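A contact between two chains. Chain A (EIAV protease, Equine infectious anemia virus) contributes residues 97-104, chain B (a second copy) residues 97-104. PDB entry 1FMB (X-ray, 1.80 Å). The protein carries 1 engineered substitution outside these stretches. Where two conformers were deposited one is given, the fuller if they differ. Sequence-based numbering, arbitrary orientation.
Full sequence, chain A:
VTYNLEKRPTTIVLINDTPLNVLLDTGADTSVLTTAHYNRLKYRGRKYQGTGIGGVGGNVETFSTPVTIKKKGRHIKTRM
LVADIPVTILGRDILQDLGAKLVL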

# COMPACT_ATOMS: atom_id res chain seq x y z
N ASP A 97 0.18 4.34 15.30
CA ASP A 97 -0.32 5.29 16.30
C ASP A 97 -1.80 5.05 16.59
O ASP A 97 -2.22 5.10 17.74
CB ASP A 97 -0.20 6.76 15.86
CG ASP A 97 1.25 7.21 15.92
OD1 ASP A 97 1.95 6.63 16.78
OD2 ASP A 97 1.71 8.08 15.15
N LEU A 98 -2.63 4.82 15.59
CA LEU A 98 -4.03 4.59 15.72
C LEU A 98 -4.32 3.16 16.21
O LEU A 98 -5.51 2.92 16.48
CB LEU A 98 -4.89 4.78 14.45
CG LEU A 98 -4.92 6.25 13.98
CD1 LEU A 98 -5.49 6.39 12.58
CD2 LEU A 98 -5.74 7.09 14.94
N GLY A 99 -3.38 2.25 16.32
CA GLY A 99 -3.74 0.91 16.78
C GLY A 99 -4.23 0.04 15.66
O GLY A 99 -4.82 -1.00 15.95
N ALA A 100 -4.05 0.34 14.37
CA ALA A 100 -4.55 -0.50 13.29
C ALA A 100 -3.74 -1.79 13.21
O ALA A 100 -2.60 -1.82 13.63
CB ALA A 100 -4.34 0.16 11.91
N LYS A 101 -4.34 -2.87 12.78
CA LYS A 101 -3.56 -4.11 12.68
C LYS A 101 -4.03 -4.85 11.44
O LYS A 101 -5.19 -4.77 11.05
CB LYS A 101 -3.72 -4.95 13.95
CG LYS A 101 -5.16 -5.42 14.09
CD LYS A 101 -5.40 -6.28 15.32
CE LYS A 101 -4.86 -5.56 16.55
NZ LYS A 101 -5.46 -6.16 17.78
N LEU A 102 -3.16 -5.60 10.77
CA LEU A 102 -3.57 -6.38 9.62
C LEU A 102 -3.58 -7.86 10.11
O LEU A 102 -2.56 -8.25 10.74
CB LEU A 102 -2.43 -6.36 8.54
CG LEU A 102 -2.72 -7.11 7.28
CD1 LEU A 102 -3.92 -6.59 6.50
CD2 LEU A 102 -1.61 -6.93 6.22
N VAL A 103 -4.65 -8.56 9.87
CA VAL A 103 -4.77 -9.95 10.30
C VAL A 103 -4.80 -10.87 9.10
O VAL A 103 -5.70 -10.72 8.27
CB VAL A 103 -6.10 -10.20 11.01
CG1 VAL A 103 -6.24 -11.54 11.72
CG2 VAL A 103 -6.27 -9.14 12.09
N LEU A 104 -3.88 -11.82 9.13
CA LEU A 104 -3.87 -12.79 8.04
C LEU A 104 -4.06 -14.15 8.73
O LEU A 104 -5.12 -14.81 8.63
CB LEU A 104 -2.56 -12.69 7.28
CG LEU A 104 -2.57 -13.29 5.87
CD1 LEU A 104 -1.32 -14.14 5.70
CD2 LEU A 104 -3.79 -14.15 5.56
OXT LEU A 104 -3.09 -14.55 9.39
N ASP B 97 -8.91 -13.14 -1.06
CA ASP B 97 -8.91 -14.60 -1.25
C ASP B 97 -8.36 -15.30 -0.00
O ASP B 97 -8.90 -16.32 0.42
CB ASP B 97 -8.03 -15.06 -2.42
CG ASP B 97 -8.71 -14.74 -3.74
OD1 ASP B 97 -9.96 -14.71 -3.70
OD2 ASP B 97 -8.06 -14.49 -4.78
N LEU B 98 -7.28 -14.82 0.60
CA LEU B 98 -6.68 -15.39 1.76
C LEU B 98 -7.47 -15.05 3.03
O LEU B 98 -7.08 -15.62 4.07
CB LEU B 98 -5.22 -14.98 2.04
CG LEU B 98 -4.24 -15.48 0.97
CD1 LEU B 98 -2.87 -14.83 1.08
CD2 LEU B 98 -4.07 -16.99 1.09
N GLY B 99 -8.48 -14.21 3.04
CA GLY B 99 -9.17 -13.93 4.29
C GLY B 99 -8.48 -12.86 5.09
O GLY B 99 -8.79 -12.73 6.27
N ALA B 100 -7.56 -12.04 4.57
CA ALA B 100 -6.87 -11.02 5.36
C ALA B 100 -7.84 -9.89 5.69
O ALA B 100 -8.80 -9.68 4.98
CB ALA B 100 -5.75 -10.34 4.55
N LYS B 101 -7.66 -9.24 6.81
CA LYS B 101 -8.58 -8.13 7.12
C LYS B 101 -7.76 -7.04 7.80
O LYS B 101 -6.79 -7.32 8.50
CB LYS B 101 -9.73 -8.62 8.01
CG LYS B 101 -9.20 -9.06 9.36
CD LYS B 101 -10.30 -9.55 10.30
CE LYS B 101 -11.15 -10.59 9.59
NZ LYS B 101 -11.93 -11.38 10.60
N LEU B 102 -8.11 -5.77 7.63
CA LEU B 102 -7.41 -4.70 8.31
C LEU B 102 -8.39 -4.21 9.42
O LEU B 102 -9.57 -3.99 9.07
CB LEU B 102 -7.31 -3.45 7.34
CG LEU B 102 -6.58 -2.27 7.90
CD1 LEU B 102 -5.13 -2.54 8.27
CD2 LEU B 102 -6.40 -1.14 6.86
N VAL B 103 -7.91 -4.10 10.63
CA VAL B 103 -8.74 -3.68 11.75
C VAL B 103 -8.27 -2.32 12.25
O VAL B 103 -7.13 -2.21 12.66
CB VAL B 103 -8.58 -4.60 12.95
CG1 VAL B 103 -9.57 -4.40 14.09
CG2 VAL B 103 -8.77 -6.04 12.47
N LEU B 104 -9.24 -1.41 12.28
CA LEU B 104 -8.90 -0.09 12.80
C LEU B 104 -9.85 0.11 13.99
O LEU B 104 -9.47 0.10 15.18
CB LEU B 104 -9.08 0.95 11.72
CG LEU B 104 -8.35 2.28 11.95
CD1 LEU B 104 -9.31 3.42 11.65
CD2 LEU B 104 -7.80 2.46 13.36
OXT LEU B 104 -11.05 0.29 13.68

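Four backbone hydrogen bonds join the C-terminal strands of the two protease copies, and an exact two-fold axis makes them two bonds, each occurring twice. In the shorter, the amide N of B:Val103 donates to the carbonyl O of A:Lys101 at 2.8 Å, with an N-H...O angle of 178°, so the proton points almost straight at its acceptor. In the other, A:Lys101 N donates to B:Val103 O at 2.9 Å and 154°, somewhat more bent. Together they close the ring of a hydrogen-bonded antiparallel pair between A:Lys101 and B:Val103, whose CA atoms lie 5.3 Å apart; A:Val103 and B:Lys101 form the symmetry mate.

Between these two rings A:Leu102 faces B:Leu102 as a non-hydrogen-bonded pair, and the CA atoms of the two leucines draw in to 4.4 Å. This alternation of wide and narrow pairs is the signature of antiparallel pairing. The strands, residues 101-103 in each copy, run at 153° to one another, and their axes come within 4.7 Å at closest approach.

The same carbonyls also receive CA-H...O contacts. A:Lys101 O lies 3.5 Å from B:Leu102 CA while accepting from B:Val103 N, and B:Val103 O lies 3.2 Å from A:Ala100 CA while accepting from A:Lys101 N. A CA hydrogen is a poor donor, so these contacts supplement the amide bonds.

Side chains alternate between the faces of the sheet. A:Lys101, A:Val103 and their mates B:Lys101 and B:Val103 share one face. There the aliphatic stem of the lysine lies against its cross-strand neighbour, with A:Lys101 CG 3.7 Å from B:Val103 CB, a contact made by carbon and not by the charged amine. The valines, both with chi1 in the t well, meet each other as well: A:Val103 CG2 is 4.0 Å from B:Val103 CG2.

On the other face sit A:Leu102 and B:Leu102, both buried. Each takes the t rotamer at chi1 and p at chi2, and the side chain bends back so that its end comes nearer the partner strand; B:Leu102 CD1 reaches 4.4 Å from A:Leu102 CA.

Each chain's last residue packs against the segment that leads into the other strand. A:Leu104 CD2 lies 3.9 Å from B:Leu98 CB and 4.4 Å from B:Ala100 CB, apolar contacts that the two-fold repeats with B:Leu104. The CA-to-CB bond of A:Leu104 points sideways, yet its end comes nearer the other chain, while that of B:Leu98 points toward it. The small methyl of B:Ala100 is buried beside the leucine.

Within that segment, A:Gly99 and B:Gly99 each lie between the leucine and the alanine. A:Gly99 is the first residue after the helix to leave helical phi/psi, with phi at 85°, in a Schellman motif, and at these backbone angles a CB would be jammed against the carbonyl O of A:Leu98, which by itself calls for glycine; B:Gly99 does likewise. A:Asp97 and B:Asp97, still helical and exposed, make no contact with the partner stretch. In all, the pairing buries 582 Å², both sides summed.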